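Local coordinates for protein beta-Ala-His dipeptidase (Homo sapiens, PDB 3DLJ) that hydrolyses Xaa-His dipeptides, above all carnosine and anserine, as a secreted, zinc-dependent dipeptidase of the M20 metallopeptidase family, at residues Ala116-Gly119 against Asp125-Val128; Pro250-Val255 against Ser377-Ser382; Thr414-Glu419 against Tyr467-Lys472. All coordinates share one frame; numbering follows the deposited sequence.

Interaction 1: Ala116-Gly119 against Asp125-Val128; sequences ADRG and DPYV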
ATOM      1  N   ALA A 116     -11.033  -6.486  -8.269  1.00 39.34           N
ATOM      2  CA  ALA A 116     -11.057  -7.899  -7.992  1.00 41.23           C
ATOM      3  C   ALA A 116     -12.054  -8.565  -8.915  1.00 43.27           C
ATOM      4  O   ALA A 116     -13.273  -8.334  -8.840  1.00 43.57           O
ATOM      5  CB  ALA A 116     -11.425  -8.149  -6.548  1.00 40.80           C
ATOM      6  N   ASP A 117     -11.542  -9.386  -9.814  1.00 45.37           N
ATOM      7  CA  ASP A 117     -12.423 -10.223 -10.598  1.00 47.13           C
ATOM      8  C   ASP A 117     -12.236 -11.634 -10.115  1.00 46.78           C
ATOM      9  O   ASP A 117     -11.110 -12.092  -9.950  1.00 46.63           O
ATOM     10  CB  ASP A 117     -12.118 -10.088 -12.095  1.00 48.24           C
ATOM     11  CG  ASP A 117     -12.853  -8.901 -12.741  1.00 52.97           C
ATOM     12  OD1 ASP A 117     -13.514  -8.111 -12.009  1.00 57.07           O
ATOM     13  OD2 ASP A 117     -12.769  -8.761 -13.987  1.00 57.22           O
ATOM     14  N   ARG A 118     -13.343 -12.315  -9.873  1.00 47.47           N
ATOM     15  CA  ARG A 118     -13.305 -13.703  -9.428  1.00 48.18           C
ATOM     16  C   ARG A 118     -12.576 -14.625 -10.411  1.00 48.72           C
ATOM     17  O   ARG A 118     -11.869 -15.549 -10.000  1.00 48.92           O
ATOM     18  CB  ARG A 118     -14.714 -14.201  -9.158  1.00 48.19           C
ATOM     19  CG  ARG A 118     -14.719 -15.489  -8.428  1.00 48.10           C
ATOM     20  CD  ARG A 118     -16.105 -15.821  -7.977  1.00 50.28           C
ATOM     21  NE  ARG A 118     -16.032 -17.039  -7.200  1.00 50.39           N
ATOM     22  CZ  ARG A 118     -16.972 -17.455  -6.374  1.00 51.55           C
ATOM     23  NH1 ARG A 118     -18.092 -16.746  -6.217  1.00 49.39           N
ATOM     24  NH2 ARG A 118     -16.772 -18.590  -5.703  1.00 52.62           N
ATOM     25  N   GLY A 119     -12.720 -14.348 -11.705  1.00 49.36           N
ATOM     26  CA  GLY A 119     -11.980 -15.080 -12.745  1.00 49.91           C
ATOM     27  C   GLY A 119     -10.466 -14.945 -12.689  1.00 50.40           C
ATOM     28  O   GLY A 119      -9.747 -15.714 -13.344  1.00 50.59           O
ATOM     29  N   ASP A 125     -15.891 -15.455  -3.506  1.00 37.22           N
ATOM     30  CA  ASP A 125     -16.362 -14.214  -4.104  1.00 36.80           C
ATOM     31  C   ASP A 125     -15.608 -13.050  -3.416  1.00 36.62           C
ATOM     32  O   ASP A 125     -15.766 -12.840  -2.207  1.00 36.38           O
ATOM     33  CB  ASP A 125     -17.884 -14.114  -3.932  1.00 36.72           C
ATOM     34  CG  ASP A 125     -18.460 -12.851  -4.530  1.00 37.22           C
ATOM     35  OD1 ASP A 125     -17.721 -11.877  -4.703  1.00 39.60           O
ATOM     36  OD2 ASP A 125     -19.674 -12.809  -4.809  1.00 41.08           O
ATOM     37  N   PRO A 126     -14.774 -12.301  -4.180  1.00 36.33           N
ATOM     38  CA  PRO A 126     -13.905 -11.248  -3.606  1.00 35.83           C
ATOM     39  C   PRO A 126     -14.617 -10.232  -2.709  1.00 35.11           C
ATOM     40  O   PRO A 126     -14.007  -9.684  -1.805  1.00 34.80           O
ATOM     41  CB  PRO A 126     -13.334 -10.534  -4.847  1.00 36.01           C
ATOM     42  CG  PRO A 126     -14.096 -11.038  -6.003  1.00 36.07           C
ATOM     43  CD  PRO A 126     -14.607 -12.395  -5.639  1.00 36.22           C
ATOM     44  N   TYR A 127     -15.903 -10.007  -2.967  1.00 35.46           N
ATOM     45  CA  TYR A 127     -16.696  -9.010  -2.260  1.00 34.99           C
ATOM     46  C   TYR A 127     -17.662  -9.606  -1.233  1.00 34.63           C
ATOM     47  O   TYR A 127     -18.528  -8.907  -0.691  1.00 34.69           O
ATOM     48  CB  TYR A 127     -17.408  -8.091  -3.258  1.00 35.10           C
ATOM     49  CG  TYR A 127     -16.434  -7.222  -4.031  1.00 35.18           C
ATOM     50  CD1 TYR A 127     -16.179  -7.448  -5.407  1.00 36.36           C
ATOM     51  CD2 TYR A 127     -15.728  -6.210  -3.388  1.00 34.42           C
ATOM     52  CE1 TYR A 127     -15.256  -6.657  -6.113  1.00 36.17           C
ATOM     53  CE2 TYR A 127     -14.810  -5.413  -4.086  1.00 35.64           C
ATOM     54  CZ  TYR A 127     -14.570  -5.642  -5.430  1.00 35.62           C
ATOM     55  OH  TYR A 127     -13.663  -4.837  -6.071  1.00 36.01           O
ATOM     56  N   VAL A 128     -17.506 -10.898  -0.969  1.00 33.98           N
ATOM     57  CA  VAL A 128     -18.250 -11.554   0.121  1.00 33.77           C
ATOM     58  C   VAL A 128     -17.205 -12.014   1.144  1.00 33.38           C
ATOM     59  O   VAL A 128     -16.522 -13.010   0.890  1.00 32.55           O
ATOM     60  CB  VAL A 128     -19.081 -12.787  -0.365  1.00 33.76           C
ATOM     61  CG1 VAL A 128     -19.765 -13.476   0.827  1.00 32.76           C
ATOM     62  CG2 VAL A 128     -20.115 -12.392  -1.420  1.00 33.12           C
TER
HETATM   63  O   HOH W   1     -13.454  -4.734  -8.686  1.00 33.14           O
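The guanidinium of Arg118 lies flat against the backbone of Asp125, whose N sits over the centre of one face, 3.6 Å above the plane. The arginine chain reaches there extended, its CG opposite the backbone N (chi1 -167°). Arg118 NH1 stays 4.5 Å from Asp125 OD2, beyond a salt bridge, and rests instead on Asp125 CB. The Tyr127 ring has water 1 in its plane at the edge; it meets Tyr127 OH at 2.6 Å and accepts from Ala116 N at 3.0 Å. Ala116 O comes obliquely to Tyr127 CE1, at 3.8 Å. Ala116 CB presses on Pro126 CB at 3.5 Å, a tight carbon pair. Asp125 OD1 takes the N-H of Tyr127 (3.1 Å, 162°) in an Asx turn, within the type I turn Val128 N closes onto Asp125 O. Replacing Tyr127 by an alanine would probably leave the water without its hydroxyl partner and open a gap beside Ala116. The Tyr127 side chain lies about 9 Å from that of Asp112, a probable active-site residue. Both segments belong to the loop between strands 104-110 and 130-132; Trp122 of that loop touches Ala116, as does Arg139, which follows strand 135-137 and shares a backbone hydrogen bond with Pro126.

Interaction 2: Pro250-Val255 against Ser377-Ser382; sequences PMADLV and SKRNSS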
ATOM      1  N   PRO A 250       6.554  -5.366 -33.186  1.00 32.19           N
ATOM      2  CA  PRO A 250       6.545  -4.682 -31.893  1.00 32.52           C
ATOM      3  C   PRO A 250       6.821  -5.616 -30.702  1.00 32.63           C
ATOM      4  O   PRO A 250       7.625  -5.253 -29.846  1.00 32.83           O
ATOM      5  CB  PRO A 250       5.118  -4.082 -31.835  1.00 31.95           C
ATOM      6  CG  PRO A 250       4.871  -3.729 -33.269  1.00 30.66           C
ATOM      7  CD  PRO A 250       5.428  -4.911 -34.032  1.00 31.57           C
ATOM      8  N   MET A 251       6.178  -6.795 -30.657  1.00 33.55           N
ATOM      9  CA  MET A 251       6.423  -7.766 -29.562  1.00 34.03           C
ATOM     10  C   MET A 251       7.875  -8.256 -29.493  1.00 34.49           C
ATOM     11  O   MET A 251       8.415  -8.445 -28.397  1.00 35.18           O
ATOM     12  CB  MET A 251       5.497  -8.966 -29.642  1.00 33.17           C
ATOM     13  CG  MET A 251       4.135  -8.746 -29.050  1.00 34.52           C
ATOM     14  SD  MET A 251       4.105  -8.427 -27.274  1.00 38.04           S
ATOM     15  CE  MET A 251       4.329 -10.074 -26.564  1.00 34.40           C
ATOM     16  N   ALA A 252       8.502  -8.475 -30.649  1.00 34.64           N
ATOM     17  CA  ALA A 252       9.890  -8.925 -30.670  1.00 35.03           C
ATOM     18  C   ALA A 252      10.831  -7.840 -30.083  1.00 35.13           C
ATOM     19  O   ALA A 252      11.712  -8.164 -29.312  1.00 36.42           O
ATOM     20  CB  ALA A 252      10.314  -9.332 -32.107  1.00 34.26           C
ATOM     21  N   ASP A 253      10.621  -6.573 -30.461  1.00 34.74           N
ATOM     22  CA  ASP A 253      11.339  -5.423 -29.917  1.00 34.43           C
ATOM     23  C   ASP A 253      11.100  -5.265 -28.394  1.00 33.78           C
ATOM     24  O   ASP A 253      12.040  -5.131 -27.623  1.00 33.81           O
ATOM     25  CB  ASP A 253      10.929  -4.128 -30.656  1.00 34.95           C
ATOM     26  CG  ASP A 253      11.445  -4.047 -32.103  1.00 37.19           C
ATOM     27  OD1 ASP A 253      12.407  -4.769 -32.451  1.00 39.85           O
ATOM     28  OD2 ASP A 253      10.879  -3.237 -32.904  1.00 36.97           O
ATOM     29  N   LEU A 254       9.840  -5.303 -27.972  1.00 32.53           N
ATOM     30  CA  LEU A 254       9.505  -5.129 -26.559  1.00 32.44           C
ATOM     31  C   LEU A 254      10.091  -6.209 -25.676  1.00 31.90           C
ATOM     32  O   LEU A 254      10.675  -5.906 -24.627  1.00 32.95           O
ATOM     33  CB  LEU A 254       7.979  -4.996 -26.353  1.00 32.70           C
ATOM     34  CG  LEU A 254       7.463  -4.805 -24.916  1.00 32.77           C
ATOM     35  CD1 LEU A 254       8.061  -3.526 -24.265  1.00 31.96           C
ATOM     36  CD2 LEU A 254       5.934  -4.792 -24.838  1.00 31.07           C
ATOM     37  N   VAL A 255       9.987  -7.462 -26.110  1.00 31.69           N
ATOM     38  CA  VAL A 255      10.561  -8.575 -25.383  1.00 31.32           C
ATOM     39  C   VAL A 255      12.094  -8.466 -25.229  1.00 31.97           C
ATOM     40  O   VAL A 255      12.660  -8.830 -24.182  1.00 32.01           O
ATOM     41  CB  VAL A 255      10.124  -9.946 -26.011  1.00 32.76           C
ATOM     42  CG1 VAL A 255      10.979 -11.069 -25.498  1.00 29.56           C
ATOM     43  CG2 VAL A 255       8.633 -10.205 -25.729  1.00 30.96           C
ATOM     44  N   SER A 377      18.128   0.932 -30.406  1.00 39.84           N
ATOM     45  CA  SER A 377      18.798   1.426 -31.600  1.00 41.37           C
ATOM     46  C   SER A 377      19.636   0.321 -32.266  1.00 41.93           C
ATOM     47  O   SER A 377      19.665   0.237 -33.487  1.00 42.51           O
ATOM     48  CB  SER A 377      19.595   2.705 -31.310  1.00 41.37           C
ATOM     49  OG  SER A 377      20.941   2.406 -31.003  1.00 43.14           O
ATOM     50  N   LYS A 378      20.270  -0.538 -31.458  1.00 42.56           N
ATOM     51  CA  LYS A 378      21.022  -1.721 -31.932  1.00 43.28           C
ATOM     52  C   LYS A 378      20.206  -2.743 -32.729  1.00 43.37           C
ATOM     53  O   LYS A 378      20.758  -3.591 -33.435  1.00 43.26           O
ATOM     54  CB  LYS A 378      21.698  -2.446 -30.762  1.00 42.92           C
ATOM     55  CG  LYS A 378      22.947  -1.751 -30.287  1.00 45.65           C
ATOM     56  CD  LYS A 378      23.544  -2.469 -29.089  1.00 50.80           C
ATOM     57  CE  LYS A 378      24.382  -1.510 -28.225  1.00 52.75           C
ATOM     58  NZ  LYS A 378      25.705  -1.171 -28.827  1.00 54.13           N
ATOM     59  N   ARG A 379      18.891  -2.667 -32.607  1.00 43.52           N
ATOM     60  CA  ARG A 379      18.012  -3.562 -33.328  1.00 43.30           C
ATOM     61  C   ARG A 379      17.768  -3.149 -34.783  1.00 43.74           C
ATOM     62  O   ARG A 379      17.324  -3.966 -35.578  1.00 44.06           O
ATOM     63  CB  ARG A 379      16.707  -3.706 -32.558  1.00 42.81           C
ATOM     64  CG  ARG A 379      16.888  -4.648 -31.395  1.00 41.67           C
ATOM     65  CD  ARG A 379      15.617  -4.958 -30.681  1.00 39.68           C
ATOM     66  NE  ARG A 379      14.673  -5.782 -31.430  1.00 34.95           N
ATOM     67  CZ  ARG A 379      14.731  -7.104 -31.530  1.00 38.80           C
ATOM     68  NH1 ARG A 379      13.793  -7.761 -32.209  1.00 35.82           N
ATOM     69  NH2 ARG A 379      15.723  -7.773 -30.961  1.00 39.54           N
ATOM     70  N   ASN A 380      18.102  -1.905 -35.129  1.00 43.92           N
ATOM     71  CA  ASN A 380      17.810  -1.331 -36.442  1.00 44.65           C
ATOM     72  C   ASN A 380      16.353  -1.629 -36.853  1.00 44.12           C
ATOM     73  O   ASN A 380      16.090  -2.252 -37.892  1.00 44.14           O
ATOM     74  CB  ASN A 380      18.818  -1.810 -37.522  1.00 45.64           C
ATOM     75  CG  ASN A 380      20.264  -1.424 -37.212  1.00 48.26           C
ATOM     76  OD1 ASN A 380      20.533  -0.384 -36.609  1.00 51.24           O
ATOM     77  ND2 ASN A 380      21.208  -2.262 -37.649  1.00 51.23           N
ATOM     78  N   SER A 381      15.416  -1.191 -36.017  1.00 43.65           N
ATOM     79  CA  SER A 381      14.003  -1.496 -36.205  1.00 42.69           C
ATOM     80  C   SER A 381      13.304  -0.288 -36.819  1.00 42.58           C
ATOM     81  O   SER A 381      13.747   0.827 -36.623  1.00 42.99           O
ATOM     82  CB  SER A 381      13.367  -1.860 -34.872  1.00 42.06           C
ATOM     83  OG  SER A 381      11.953  -1.927 -34.955  1.00 40.39           O
ATOM     84  N   SER A 382      12.211  -0.524 -37.543  1.00 42.25           N
ATOM     85  CA  SER A 382      11.417   0.532 -38.150  1.00 42.35           C
ATOM     86  C   SER A 382      10.398   1.071 -37.160  1.00 41.99           C
ATOM     87  O   SER A 382       9.749   2.083 -37.413  1.00 41.96           O
ATOM     88  CB  SER A 382      10.694  -0.008 -39.387  1.00 43.29           C
ATOM     89  OG  SER A 382       9.785  -1.065 -39.058  1.00 45.43           O
TER
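Asp253 and Arg379 form the salt bridge of this contact, using one carboxylate oxygen. Arg379 NE donates to Asp253 OD1 at 2.7 Å and 165°, with the oxygen nearly in the guanidinium plane and approached on its anti side; a weak second bond runs from Arg379 NH1 to the same OD1 at 3.3 Å. The two planes stand 79° apart, so the pair is not the coplanar bidentate pairing. A bend at chi3 (70°) turns the arginine chain so that NE faces the acid. The neutral hydrogen bonds fall on the other oxygen: Ser381 OG donates to Asp253 OD2 at 2.7 Å from the syn side, and Asn383 ND2 also binds OD2. With both oxygens engaged, the buried carboxylate is held against rotation. These bonds tie helix 250-258 to the connection between helix 361-377 and strand 384-397, which opens with a type I turn from Ser377 to Asn380; the sheet with strands 216-232 and 346-355 and its helices are consistent with the smaller, dimerisation-type domain of M20 peptidases. Van der Waals contacts accompany these bonds. Ala252 O lies 3.6 Å above the guanidinium plane, offset toward its rim, Ala252 CB approaches Arg379 NH1 at 3.8 Å, and Phe376 touches both Asp253 and Ser381.

Interaction 3: Thr414-Glu419 against Tyr467-Lys472; sequences TVFGTE and YIEGTK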
ATOM      1  N   THR A 414       2.103  -4.225  25.429  1.00 35.59           N
ATOM      2  CA  THR A 414       0.890  -4.454  26.240  1.00 35.26           C
ATOM      3  C   THR A 414      -0.037  -5.526  25.657  1.00 35.60           C
ATOM      4  O   THR A 414      -0.492  -6.417  26.389  1.00 35.47           O
ATOM      5  CB  THR A 414       0.079  -3.141  26.473  1.00 35.24           C
ATOM      6  OG1 THR A 414       0.813  -2.269  27.329  1.00 33.20           O
ATOM      7  CG2 THR A 414      -1.271  -3.422  27.122  1.00 34.59           C
ATOM      8  N   VAL A 415      -0.318  -5.436  24.352  1.00 36.07           N
ATOM      9  CA  VAL A 415      -1.331  -6.302  23.712  1.00 36.46           C
ATOM     10  C   VAL A 415      -0.795  -7.690  23.334  1.00 36.47           C
ATOM     11  O   VAL A 415      -1.482  -8.699  23.495  1.00 35.52           O
ATOM     12  CB  VAL A 415      -2.017  -5.603  22.504  1.00 36.42           C
ATOM     13  CG1 VAL A 415      -2.957  -6.549  21.769  1.00 35.17           C
ATOM     14  CG2 VAL A 415      -2.784  -4.368  22.984  1.00 37.39           C
ATOM     15  N   PHE A 416       0.440  -7.733  22.852  1.00 37.52           N
ATOM     16  CA  PHE A 416       0.993  -8.971  22.325  1.00 38.70           C
ATOM     17  C   PHE A 416       1.993  -9.607  23.274  1.00 39.77           C
ATOM     18  O   PHE A 416       2.412 -10.746  23.068  1.00 40.19           O
ATOM     19  CB  PHE A 416       1.553  -8.763  20.904  1.00 38.20           C
ATOM     20  CG  PHE A 416       0.482  -8.401  19.881  1.00 38.13           C
ATOM     21  CD1 PHE A 416       0.269  -7.076  19.508  1.00 37.54           C
ATOM     22  CD2 PHE A 416      -0.331  -9.385  19.321  1.00 37.79           C
ATOM     23  CE1 PHE A 416      -0.728  -6.744  18.582  1.00 37.49           C
ATOM     24  CE2 PHE A 416      -1.333  -9.055  18.370  1.00 35.83           C
ATOM     25  CZ  PHE A 416      -1.527  -7.742  18.012  1.00 36.88           C
ATOM     26  N   GLY A 417       2.346  -8.871  24.329  1.00 40.68           N
ATOM     27  CA  GLY A 417       3.236  -9.375  25.353  1.00 41.93           C
ATOM     28  C   GLY A 417       4.663  -9.519  24.880  1.00 42.92           C
ATOM     29  O   GLY A 417       5.461 -10.214  25.507  1.00 43.14           O
ATOM     30  N   THR A 418       5.001  -8.867  23.776  1.00 43.83           N
ATOM     31  CA  THR A 418       6.364  -8.958  23.258  1.00 44.90           C
ATOM     32  C   THR A 418       6.843  -7.667  22.604  1.00 45.46           C
ATOM     33  O   THR A 418       6.040  -6.821  22.215  1.00 46.12           O
ATOM     34  CB  THR A 418       6.534 -10.139  22.273  1.00 44.90           C
ATOM     35  OG1 THR A 418       7.889 -10.166  21.806  1.00 44.86           O
ATOM     36  CG2 THR A 418       5.574 -10.012  21.089  1.00 44.94           C
ATOM     37  N   GLU A 419       8.158  -7.534  22.474  1.00 45.95           N
ATOM     38  CA  GLU A 419       8.734  -6.381  21.801  1.00 46.31           C
ATOM     39  C   GLU A 419       8.561  -6.477  20.283  1.00 46.05           C
ATOM     40  O   GLU A 419       8.877  -7.513  19.681  1.00 46.44           O
ATOM     41  CB  GLU A 419      10.218  -6.206  22.160  1.00 46.80           C
ATOM     42  CG  GLU A 419      10.484  -5.834  23.623  1.00 48.94           C
ATOM     43  CD  GLU A 419       9.979  -4.440  23.995  1.00 51.35           C
ATOM     44  OE1 GLU A 419       9.891  -3.570  23.097  1.00 52.48           O
ATOM     45  OE2 GLU A 419       9.678  -4.214  25.191  1.00 52.39           O
ATOM     46  N   TYR A 467      -7.103  -8.566  13.146  1.00 28.73           N
ATOM     47  CA  TYR A 467      -8.150  -7.553  13.108  1.00 28.76           C
ATOM     48  C   TYR A 467      -8.672  -7.197  14.507  1.00 28.57           C
ATOM     49  O   TYR A 467      -8.873  -6.033  14.817  1.00 29.12           O
ATOM     50  CB  TYR A 467      -9.289  -8.061  12.211  1.00 27.98           C
ATOM     51  CG  TYR A 467     -10.518  -7.187  12.099  1.00 28.58           C
ATOM     52  CD1 TYR A 467     -10.427  -5.853  11.654  1.00 29.18           C
ATOM     53  CD2 TYR A 467     -11.790  -7.705  12.382  1.00 26.02           C
ATOM     54  CE1 TYR A 467     -11.566  -5.049  11.519  1.00 27.72           C
ATOM     55  CE2 TYR A 467     -12.929  -6.920  12.239  1.00 26.83           C
ATOM     56  CZ  TYR A 467     -12.813  -5.578  11.799  1.00 28.79           C
ATOM     57  OH  TYR A 467     -13.952  -4.770  11.663  1.00 27.52           O
ATOM     58  N   ILE A 468      -8.879  -8.216  15.338  1.00 29.08           N
ATOM     59  CA  ILE A 468      -9.413  -8.056  16.690  1.00 29.16           C
ATOM     60  C   ILE A 468      -8.363  -7.627  17.704  1.00 29.70           C
ATOM     61  O   ILE A 468      -8.582  -6.674  18.456  1.00 30.55           O
ATOM     62  CB  ILE A 468     -10.144  -9.332  17.150  1.00 29.00           C
ATOM     63  CG1 ILE A 468     -11.334  -9.612  16.218  1.00 28.87           C
ATOM     64  CG2 ILE A 468     -10.619  -9.202  18.603  1.00 29.54           C
ATOM     65  CD1 ILE A 468     -12.351  -8.455  16.095  1.00 27.26           C
ATOM     66  N   GLU A 469      -7.217  -8.309  17.716  1.00 30.05           N
ATOM     67  CA  GLU A 469      -6.092  -7.914  18.558  1.00 29.40           C
ATOM     68  C   GLU A 469      -5.530  -6.554  18.173  1.00 29.37           C
ATOM     69  O   GLU A 469      -5.021  -5.832  19.038  1.00 29.36           O
ATOM     70  CB  GLU A 469      -4.993  -8.977  18.532  1.00 29.76           C
ATOM     71  CG  GLU A 469      -5.410 -10.310  19.206  1.00 30.81           C
ATOM     72  CD  GLU A 469      -5.881 -10.159  20.678  1.00 31.98           C
ATOM     73  OE1 GLU A 469      -7.025 -10.558  21.015  1.00 35.15           O
ATOM     74  OE2 GLU A 469      -5.115  -9.647  21.505  1.00 32.23           O
ATOM     75  N   GLY A 470      -5.638  -6.200  16.885  1.00 28.99           N
ATOM     76  CA  GLY A 470      -5.219  -4.901  16.383  1.00 28.45           C
ATOM     77  C   GLY A 470      -6.114  -3.771  16.836  1.00 29.01           C
ATOM     78  O   GLY A 470      -5.653  -2.658  17.003  1.00 30.07           O
ATOM     79  N   THR A 471      -7.406  -4.047  17.003  1.00 29.07           N
ATOM     80  CA  THR A 471      -8.336  -3.136  17.648  1.00 28.69           C
ATOM     81  C   THR A 471      -7.892  -2.788  19.079  1.00 29.03           C
ATOM     82  O   THR A 471      -7.932  -1.615  19.481  1.00 29.46           O
ATOM     83  CB  THR A 471      -9.793  -3.717  17.639  1.00 28.83           C
ATOM     84  OG1 THR A 471     -10.157  -4.130  16.303  1.00 29.35           O
ATOM     85  CG2 THR A 471     -10.800  -2.702  18.167  1.00 26.02           C
ATOM     86  N   LYS A 472      -7.454  -3.796  19.831  1.00 28.92           N
ATOM     87  CA  LYS A 472      -6.884  -3.602  21.167  1.00 29.73           C
ATOM     88  C   LYS A 472      -5.586  -2.803  21.179  1.00 30.13           C
ATOM     89  O   LYS A 472      -5.355  -1.983  22.094  1.00 29.68           O
ATOM     90  CB  LYS A 472      -6.645  -4.947  21.837  1.00 29.78           C
ATOM     91  CG  LYS A 472      -7.913  -5.646  22.209  1.00 30.53           C
ATOM     92  CD  LYS A 472      -7.700  -7.131  22.177  1.00 32.61           C
ATOM     93  CE  LYS A 472      -8.893  -7.856  22.696  1.00 31.29           C
ATOM     94  NZ  LYS A 472      -8.419  -9.144  23.214  1.00 31.69           N
TER
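Val415 overlaps the backbone of helix 464-482 with both of its methyl groups. CG1 meets Glu469 O at 3.5 Å, while CG2 meets Lys472 O at 3.6 Å, so the two branches reach carbonyl oxygens three residues apart on the helix. The first torsion explains this split: CG1 is trans to the backbone N (chi1 174°) and CG2 is trans to the carbonyl carbon. CG1 also lies 4.0 Å from Lys472 CB and approaches Glu469 OE2. The same methyl sits over one face of the neighbouring Phe416 ring, 3.9 Å above its plane and offset toward the rim. Phe416 adds a second patch, its CE2 and CZ resting on Glu469 CB, with CE2 at 3.7 Å; ring and carboxylate planes are 79° apart. On its own helix, Glu469 bends at chi2 and receives Lys472 NZ at OE1 (3.0 Å) in a salt bridge, approached on the syn side. Lys472 NZ has a further salt bridge to Asp21 of helix 13-22, whose Phe17 touches both Val415 and the lysine. Trp465 meets the Phe416 ring with planes about 65° apart. The contact thus packs the last turn of helix 403-416, ended by Gly417 with positive phi, onto the C-terminal helix. No hydrogen bond or salt bridge joins the two segments, although Glu469 and Lys472 both take part in the contact. What holds them is van der Waals packing, the Val415 methyls on Glu469 O, Lys472 O and Lys472 CB, Phe416 chiefly on Glu469 CB, and the two charged ends find their salt bridges within helix 464-482 and with helix 13-22.

Overall arrangement
The three contacts share no secondary-structure element and do not touch. Interactions 2 and 3 lie on opposite sides of the chain's centre, about 55 Å apart between centres. Interaction 1, mostly buried and about 19 Å from the chain's centre, folds one loop on itself near the zinc site through apolar packing and a shared water, with the Arg118 guanidinium over the Asp125 backbone as its exposed margin. The other two are partly buried and away from annotated sites; interaction 2 lies outermost, about 35 Å from that centre against 22 Å for interaction 3. Both join elements distant in sequence, but interaction 2 uses charge and hydrogen bonds, interaction 3 packing between helices without a polar bond across.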